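Local coordinates for B12-binding domain-containing protein (Kitasatospora setae, PDB 6WTE) that binds cobalamin and a [4Fe-4S] cluster and probably acts as a radical SAM-family methyltransferase that works without radical chemistry, at residues A[3-9]-A[34-40]; A[62-68]-A[99-105]; A[314-320]-A[366-370]. One frame throughout, in Å; residues are numbered along the deposited sequence.

Interaction 1 of 3, residues A[3-9]-A[34-40]; sequences RLVLLVN and FEVEVLD
Arg3 lays its guanidinium flat over one face of the Phe34 ring, planes 15° apart and Arg3 CZ 4.3 Å from the ring centroid, a cation-pi stack; Arg3 NE also hydrogen-bonds Gly33 O. In extended beta conformation, strands 4-9 and 35-40 run parallel at 21° with axes 4.7 Å apart, pairing Leu4 with Glu35 through Asn9 with Asp40. Backbone bonds alternate, from Glu35 N to Arg3 O (2.9 Å) and Val5 N to Glu35 O (2.8 Å) up to Asn9 N to Leu39 O (2.9 Å). Leu7 (m,t) brings CD1 to 3.7 Å from Val36 CG1 on the face covered by helix 20-31, the crossover of this beta-alpha-beta unit. On the other face, Leu6 CD1 meets Leu39 CB at 3.8 Å, while Glu35 and Glu37 form salt bridges with Arg59 and Glu37 also hydrogen-bonds Tyr55. Asn9 ND2 donates to OD1 of Asp40 (2.9 Å), whose OD2 hydrogen-bonds Tyr212, so a polar side-chain bond adds to the backbone ladder at the cobalamin end.

Interaction 2 of 3, residues A[62-68]-A[99-105]; sequences MLVGVTV and APVVGGG
A parallel strand pair of the Rossmann-like B12-binding domain joins 63-67 to 101-104, linked through helix 83-96 in a beta-alpha-beta crossover. The axes lie 4.6 Å apart at 24°, with Val64 beside Val101, Gly65 beside Val102 and Val66 beside Gly103. Val64, Val66 and Val101 are t and share one face: Val66 CG2 reaches Val101 CG1 at 4.0 Å, and Val64 CG2 lies 4.2 Å from Ala99 CB. On the opposite face Leu63 (t,p) folds CD1 to 3.9 Å from CG1 of Val102 (p) and to 4.0 Å from Pro100 CG; Leu63 and Val102 pack against helix 130-141. Backbone bonds alternate: Val64 N to Pro100 O 3.0 Å, Val102 N to Val64 O 2.8 Å, Val66 N to Val102 O 2.9 Å, Gly104 N to Val66 O 3.2 Å. Gly65, Gly104 and Gly105 line the cobalamin pocket, where Thr67 OG1 (chi1 t) hydrogen-bonds the cofactor. Gly105, at phi 136°, would clash through any CB with Val68 O, and Val68 N donates to Gly104 O at 2.7 Å.

Interaction 3 of 3, residues A[314-320]-A[366-370]; sequences FDEEFAD and LCRER
A single guanidinium, that of Arg370, draws three acidic side chains into one salt-bridge network between two helices. Extended through chi2 and chi3 (m,t,t), Arg370 crosses to helix 316-325 and donates from NE to Asp320 OD1 at 2.7 Å and from NH2 to the same Asp320 OD1 at 2.9 Å. Its NH1 turns back to its own segment, to Glu369 OE1 at 3.0 Å and Leu366 O at 2.8 Å; the bridge from Arg370 NH2 to Glu316 OE2 is long, 4.0 Å. One face of the guanidinium rests on Ala319, whose CB is 3.7 Å from Arg370 NE. Beneath the charges lies an apolar layer. Leu366 (m,t) points at the first turn of the partner helix, its CB 3.8 Å from Ala319 CB and its CD1 4.2 Å from Phe314 CD1, at the ring edge. Cys367 SG approaches Phe314 CZ at 3.7 Å, an oblique sulfur-aromatic contact. Asp315 N-caps helix 316-325, its OD1 accepting from Phe318 N at 2.9 Å. The nearest CA pair is Ala319 and Leu366, 6.3 Å apart. Such packing of helices that follow the neighbouring parallel strands 304-309 and 327-335 belongs to the outer helical layer of the radical SAM partial TIM barrel.

In the fold
Interactions 1 and 2 belong to one sheet of the B12-binding domain, their centres about 9 Å apart. Strands 4-9 and 63-67 are neighbours there, probably hydrogen-bonded through Leu6 O to Gly65 N and Val8 N to Gly65 O, both 2.8 Å, so the four strands run 35-40, 4-9, 63-67, 101-104. Cobalamin sits against this sheet: the Thr67 side chain is about 3 Å and that of Leu7 about 5 Å from it at their nearest atoms. Interaction 3 lies in the radical SAM domain, its centre about 42 Å and about 43 Å from those of interactions 1 and 2, with the Phe314 side chain about 13 Å from the iron-sulfur cluster.

Interaction 1 of 3, residues A[3-9]-A[34-40]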
# COMPACT_ATOMS: atom_id res chain seq x y z
N ARG A 3 13.48 13.02 25.66
CA ARG A 3 13.86 12.24 24.48
C ARG A 3 12.77 11.23 24.11
O ARG A 3 13.04 10.29 23.36
CB ARG A 3 15.20 11.55 24.71
CG ARG A 3 16.36 12.54 24.88
CD ARG A 3 17.73 11.87 24.91
NE ARG A 3 18.14 11.38 23.60
CZ ARG A 3 18.70 12.13 22.65
NH1 ARG A 3 18.91 13.43 22.86
NH2 ARG A 3 19.05 11.59 21.49
N LEU A 4 11.55 11.44 24.59
CA LEU A 4 10.45 10.51 24.39
C LEU A 4 9.66 10.88 23.13
O LEU A 4 9.18 12.01 23.00
CB LEU A 4 9.52 10.52 25.60
CG LEU A 4 8.24 9.70 25.46
CD1 LEU A 4 8.56 8.23 25.22
CD2 LEU A 4 7.36 9.87 26.71
N VAL A 5 9.54 9.92 22.21
CA VAL A 5 8.74 10.04 21.00
C VAL A 5 7.60 9.04 21.08
O VAL A 5 7.82 7.85 21.34
CB VAL A 5 9.58 9.78 19.73
CG1 VAL A 5 8.71 9.88 18.50
CG2 VAL A 5 10.76 10.74 19.63
N LEU A 6 6.38 9.51 20.85
CA LEU A 6 5.21 8.64 20.73
C LEU A 6 4.91 8.41 19.26
O LEU A 6 4.90 9.36 18.47
CB LEU A 6 3.99 9.26 21.41
CG LEU A 6 2.67 8.57 21.07
CD1 LEU A 6 2.62 7.13 21.63
CD2 LEU A 6 1.51 9.42 21.56
N LEU A 7 4.66 7.15 18.90
CA LEU A 7 4.20 6.79 17.56
C LEU A 7 2.82 6.16 17.68
O LEU A 7 2.63 5.23 18.48
CB LEU A 7 5.18 5.83 16.88
CG LEU A 7 6.61 6.34 16.73
CD1 LEU A 7 7.53 5.23 16.22
CD2 LEU A 7 6.63 7.54 15.77
N VAL A 8 1.86 6.66 16.91
CA VAL A 8 0.46 6.24 17.00
C VAL A 8 0.09 5.50 15.72
O VAL A 8 0.31 6.02 14.62
CB VAL A 8 -0.47 7.45 17.20
CG1 VAL A 8 -1.92 7.00 17.22
CG2 VAL A 8 -0.11 8.19 18.49
N ASN A 9 -0.51 4.31 15.86
CA ASN A 9 -1.13 3.64 14.73
C ASN A 9 -2.63 3.88 14.75
O ASN A 9 -3.32 3.31 15.60
CB ASN A 9 -0.84 2.15 14.72
CG ASN A 9 -1.40 1.47 13.50
OD1 ASN A 9 -1.49 2.10 12.44
ND2 ASN A 9 -1.81 0.22 13.62
N PHE A 34 16.84 7.88 21.32
CA PHE A 34 15.52 8.31 21.78
C PHE A 34 14.78 7.15 22.43
O PHE A 34 15.02 5.97 22.12
CB PHE A 34 14.70 8.88 20.62
CG PHE A 34 15.27 10.14 20.07
CD1 PHE A 34 15.02 11.36 20.68
CD2 PHE A 34 16.09 10.11 18.95
CE1 PHE A 34 15.57 12.52 20.18
CE2 PHE A 34 16.64 11.26 18.45
CZ PHE A 34 16.38 12.48 19.06
N GLU A 35 13.87 7.49 23.33
CA GLU A 35 12.93 6.53 23.88
C GLU A 35 11.67 6.58 23.03
O GLU A 35 11.17 7.66 22.72
CB GLU A 35 12.61 6.86 25.34
CG GLU A 35 11.66 5.89 26.01
CD GLU A 35 11.31 6.30 27.43
OE1 GLU A 35 11.63 7.45 27.81
OE2 GLU A 35 10.70 5.49 28.16
N VAL A 36 11.18 5.41 22.62
CA VAL A 36 10.03 5.32 21.73
C VAL A 36 8.94 4.50 22.39
O VAL A 36 9.20 3.40 22.88
CB VAL A 36 10.41 4.70 20.37
CG1 VAL A 36 9.22 4.73 19.45
CG2 VAL A 36 11.59 5.43 19.77
N GLU A 37 7.72 5.02 22.36
CA GLU A 37 6.54 4.27 22.76
C GLU A 37 5.53 4.28 21.62
O GLU A 37 5.35 5.30 20.95
CB GLU A 37 5.94 4.84 24.04
CG GLU A 37 6.87 4.66 25.22
CD GLU A 37 6.29 5.14 26.54
OE1 GLU A 37 5.51 6.12 26.54
OE2 GLU A 37 6.62 4.54 27.57
N VAL A 38 4.90 3.13 21.39
CA VAL A 38 3.91 2.94 20.34
C VAL A 38 2.55 2.79 20.98
O VAL A 38 2.38 2.03 21.94
CB VAL A 38 4.23 1.70 19.47
CG1 VAL A 38 3.11 1.46 18.45
CG2 VAL A 38 5.57 1.87 18.78
N LEU A 39 1.58 3.51 20.45
CA LEU A 39 0.19 3.38 20.88
C LEU A 39 -0.57 2.85 19.67
O LEU A 39 -0.78 3.58 18.69
CB LEU A 39 -0.35 4.72 21.37
CG LEU A 39 -1.41 4.74 22.46
CD1 LEU A 39 -0.93 3.93 23.66
CD2 LEU A 39 -1.66 6.19 22.84
N ASP A 40 -0.92 1.57 19.70
CA ASP A 40 -1.54 0.90 18.56
C ASP A 40 -3.05 0.81 18.80
O ASP A 40 -3.49 0.07 19.69
CB ASP A 40 -0.92 -0.47 18.34
CG ASP A 40 -1.33 -1.09 17.02
OD1 ASP A 40 -2.21 -0.52 16.35
OD2 ASP A 40 -0.75 -2.12 16.64

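Interaction 2 of 3, residues A[62-68]-A[99-105]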
# COMPACT_ATOMS: atom_id res chain seq x y z
N MET A 62 7.68 14.43 23.64
CA MET A 62 8.00 15.72 23.05
C MET A 62 7.72 15.77 21.55
O MET A 62 7.82 16.85 20.96
CB MET A 62 9.47 16.09 23.33
CG MET A 62 10.48 15.04 22.97
SD MET A 62 11.02 15.14 21.25
CE MET A 62 12.05 13.67 21.15
N LEU A 63 7.35 14.65 20.95
CA LEU A 63 7.00 14.57 19.54
C LEU A 63 6.02 13.41 19.37
O LEU A 63 6.21 12.35 19.99
CB LEU A 63 8.24 14.36 18.67
CG LEU A 63 8.07 14.15 17.16
CD1 LEU A 63 7.42 15.37 16.49
CD2 LEU A 63 9.43 13.84 16.53
N VAL A 64 4.99 13.62 18.56
CA VAL A 64 3.97 12.60 18.30
C VAL A 64 3.94 12.35 16.80
O VAL A 64 3.66 13.26 16.02
CB VAL A 64 2.59 13.01 18.82
CG1 VAL A 64 1.54 11.96 18.48
CG2 VAL A 64 2.62 13.28 20.33
N GLY A 65 4.24 11.12 16.40
CA GLY A 65 4.16 10.72 15.01
C GLY A 65 2.91 9.88 14.78
O GLY A 65 2.56 9.05 15.62
N VAL A 66 2.25 10.11 13.66
CA VAL A 66 1.05 9.34 13.29
C VAL A 66 1.28 8.74 11.91
O VAL A 66 1.53 9.47 10.95
CB VAL A 66 -0.21 10.21 13.31
CG1 VAL A 66 -1.43 9.36 13.00
CG2 VAL A 66 -0.38 10.91 14.67
N THR A 67 1.17 7.41 11.81
CA THR A 67 1.33 6.75 10.52
C THR A 67 -0.02 6.64 9.82
O THR A 67 -0.98 6.12 10.39
CB THR A 67 2.00 5.38 10.68
OG1 THR A 67 2.15 4.75 9.40
CG2 THR A 67 1.21 4.46 11.62
N VAL A 68 -0.10 7.15 8.60
CA VAL A 68 -1.34 7.13 7.82
C VAL A 68 -1.07 6.24 6.62
O VAL A 68 -0.51 6.68 5.61
CB VAL A 68 -1.79 8.55 7.44
CG1 VAL A 68 -2.92 8.52 6.40
CG2 VAL A 68 -2.26 9.26 8.69
N ALA A 99 2.54 18.85 22.26
CA ALA A 99 3.68 18.37 21.50
C ALA A 99 3.37 18.44 20.01
O ALA A 99 2.22 18.22 19.61
CB ALA A 99 4.03 16.93 21.89
N PRO A 100 4.35 18.75 19.17
CA PRO A 100 4.09 18.78 17.73
C PRO A 100 3.73 17.39 17.22
O PRO A 100 4.19 16.38 17.74
CB PRO A 100 5.41 19.27 17.13
CG PRO A 100 6.44 18.84 18.14
CD PRO A 100 5.77 18.98 19.48
N VAL A 101 2.89 17.37 16.19
CA VAL A 101 2.47 16.13 15.54
C VAL A 101 3.11 16.10 14.16
O VAL A 101 3.04 17.09 13.41
CB VAL A 101 0.94 16.03 15.45
CG1 VAL A 101 0.54 14.77 14.69
CG2 VAL A 101 0.33 16.05 16.85
N VAL A 102 3.72 14.97 13.81
CA VAL A 102 4.27 14.75 12.48
C VAL A 102 3.55 13.56 11.86
O VAL A 102 3.34 12.54 12.53
CB VAL A 102 5.80 14.52 12.50
CG1 VAL A 102 6.17 13.37 13.44
CG2 VAL A 102 6.33 14.24 11.08
N GLY A 103 3.17 13.71 10.59
CA GLY A 103 2.51 12.66 9.85
C GLY A 103 3.44 12.02 8.84
O GLY A 103 4.39 12.64 8.36
N GLY A 104 3.16 10.76 8.51
CA GLY A 104 3.88 10.03 7.49
C GLY A 104 3.05 8.82 7.11
O GLY A 104 1.97 8.59 7.66
N GLY A 105 3.56 8.05 6.15
CA GLY A 105 2.86 6.87 5.66
C GLY A 105 2.92 6.79 4.15
O GLY A 105 3.21 7.76 3.45

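Interaction 3 of 3, residues A[314-320]-A[366-370]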
# COMPACT_ATOMS: atom_id res chain seq x y z
N PHE A 314 11.06 -12.97 -14.60
CA PHE A 314 10.70 -14.13 -13.77
C PHE A 314 11.17 -15.36 -14.54
O PHE A 314 10.41 -15.92 -15.33
CB PHE A 314 9.21 -14.18 -13.48
CG PHE A 314 8.84 -15.09 -12.33
CD1 PHE A 314 8.86 -16.48 -12.47
CD2 PHE A 314 8.45 -14.56 -11.11
CE1 PHE A 314 8.51 -17.31 -11.42
CE2 PHE A 314 8.10 -15.38 -10.05
CZ PHE A 314 8.14 -16.76 -10.20
N ASP A 315 12.42 -15.76 -14.32
CA ASP A 315 13.01 -16.83 -15.11
C ASP A 315 13.17 -18.10 -14.27
O ASP A 315 12.80 -18.15 -13.09
CB ASP A 315 14.34 -16.39 -15.74
CG ASP A 315 15.41 -16.00 -14.72
OD1 ASP A 315 15.30 -16.35 -13.53
OD2 ASP A 315 16.38 -15.32 -15.13
N GLU A 316 13.72 -19.13 -14.91
CA GLU A 316 13.82 -20.44 -14.26
C GLU A 316 14.69 -20.37 -13.02
O GLU A 316 14.35 -20.96 -11.98
CB GLU A 316 14.35 -21.47 -15.25
CG GLU A 316 14.40 -22.88 -14.71
CD GLU A 316 14.84 -23.88 -15.76
OE1 GLU A 316 15.15 -23.45 -16.89
OE2 GLU A 316 14.86 -25.10 -15.45
N GLU A 317 15.82 -19.66 -13.10
CA GLU A 317 16.69 -19.54 -11.93
C GLU A 317 15.97 -18.86 -10.78
O GLU A 317 16.11 -19.26 -9.62
CB GLU A 317 17.96 -18.76 -12.29
CG GLU A 317 18.91 -18.60 -11.11
CD GLU A 317 20.04 -17.61 -11.37
OE1 GLU A 317 19.80 -16.59 -12.05
OE2 GLU A 317 21.16 -17.87 -10.89
N PHE A 318 15.18 -17.82 -11.08
CA PHE A 318 14.42 -17.15 -10.03
C PHE A 318 13.43 -18.10 -9.39
O PHE A 318 13.31 -18.15 -8.16
CB PHE A 318 13.71 -15.93 -10.61
CG PHE A 318 13.10 -15.02 -9.56
CD1 PHE A 318 13.87 -14.51 -8.54
CD2 PHE A 318 11.76 -14.66 -9.63
CE1 PHE A 318 13.31 -13.66 -7.58
CE2 PHE A 318 11.20 -13.80 -8.68
CZ PHE A 318 11.98 -13.31 -7.65
N ALA A 319 12.74 -18.90 -10.21
CA ALA A 319 11.74 -19.82 -9.67
C ALA A 319 12.40 -20.91 -8.83
O ALA A 319 11.86 -21.29 -7.78
CB ALA A 319 10.91 -20.43 -10.80
N ASP A 320 13.56 -21.42 -9.26
CA ASP A 320 14.28 -22.40 -8.45
C ASP A 320 14.72 -21.80 -7.12
O ASP A 320 14.67 -22.47 -6.09
CB ASP A 320 15.50 -22.93 -9.21
CG ASP A 320 15.12 -23.85 -10.36
OD1 ASP A 320 14.01 -24.41 -10.35
OD2 ASP A 320 15.96 -24.01 -11.27
N LEU A 366 6.26 -21.99 -14.33
CA LEU A 366 7.39 -22.26 -13.45
C LEU A 366 6.93 -22.44 -12.01
O LEU A 366 7.44 -23.32 -11.30
CB LEU A 366 8.41 -21.12 -13.54
CG LEU A 366 9.18 -20.97 -14.87
CD1 LEU A 366 10.07 -19.73 -14.81
CD2 LEU A 366 10.00 -22.22 -15.20
N CYS A 367 5.97 -21.63 -11.56
CA CYS A 367 5.44 -21.82 -10.22
C CYS A 367 4.69 -23.15 -10.11
O CYS A 367 4.85 -23.88 -9.12
CB CYS A 367 4.53 -20.66 -9.84
SG CYS A 367 5.40 -19.11 -9.54
N ARG A 368 3.86 -23.47 -11.11
CA ARG A 368 3.14 -24.74 -11.10
C ARG A 368 4.11 -25.91 -11.03
O ARG A 368 3.91 -26.85 -10.24
CB ARG A 368 2.26 -24.86 -12.34
CG ARG A 368 1.50 -26.18 -12.41
CD ARG A 368 0.75 -26.36 -13.72
NE ARG A 368 1.65 -26.63 -14.85
CZ ARG A 368 1.72 -25.88 -15.94
NH1 ARG A 368 2.56 -26.20 -16.91
NH2 ARG A 368 0.95 -24.81 -16.07
N GLU A 369 5.17 -25.88 -11.84
CA GLU A 369 6.17 -26.94 -11.83
C GLU A 369 6.81 -27.13 -10.46
O GLU A 369 7.31 -28.22 -10.16
CB GLU A 369 7.26 -26.64 -12.86
CG GLU A 369 6.78 -26.66 -14.30
CD GLU A 369 7.85 -26.19 -15.25
OE1 GLU A 369 8.85 -25.60 -14.78
OE2 GLU A 369 7.70 -26.41 -16.47
N ARG A 370 6.82 -26.10 -9.62
CA ARG A 370 7.48 -26.16 -8.33
C ARG A 370 6.52 -26.14 -7.15
O ARG A 370 6.96 -25.99 -6.01
CB ARG A 370 8.48 -25.01 -8.20
CG ARG A 370 9.67 -25.15 -9.14
CD ARG A 370 10.29 -23.81 -9.54
NE ARG A 370 11.36 -24.05 -10.51
CZ ARG A 370 11.14 -24.34 -11.79
NH1 ARG A 370 9.90 -24.40 -12.25
NH2 ARG A 370 12.16 -24.56 -12.61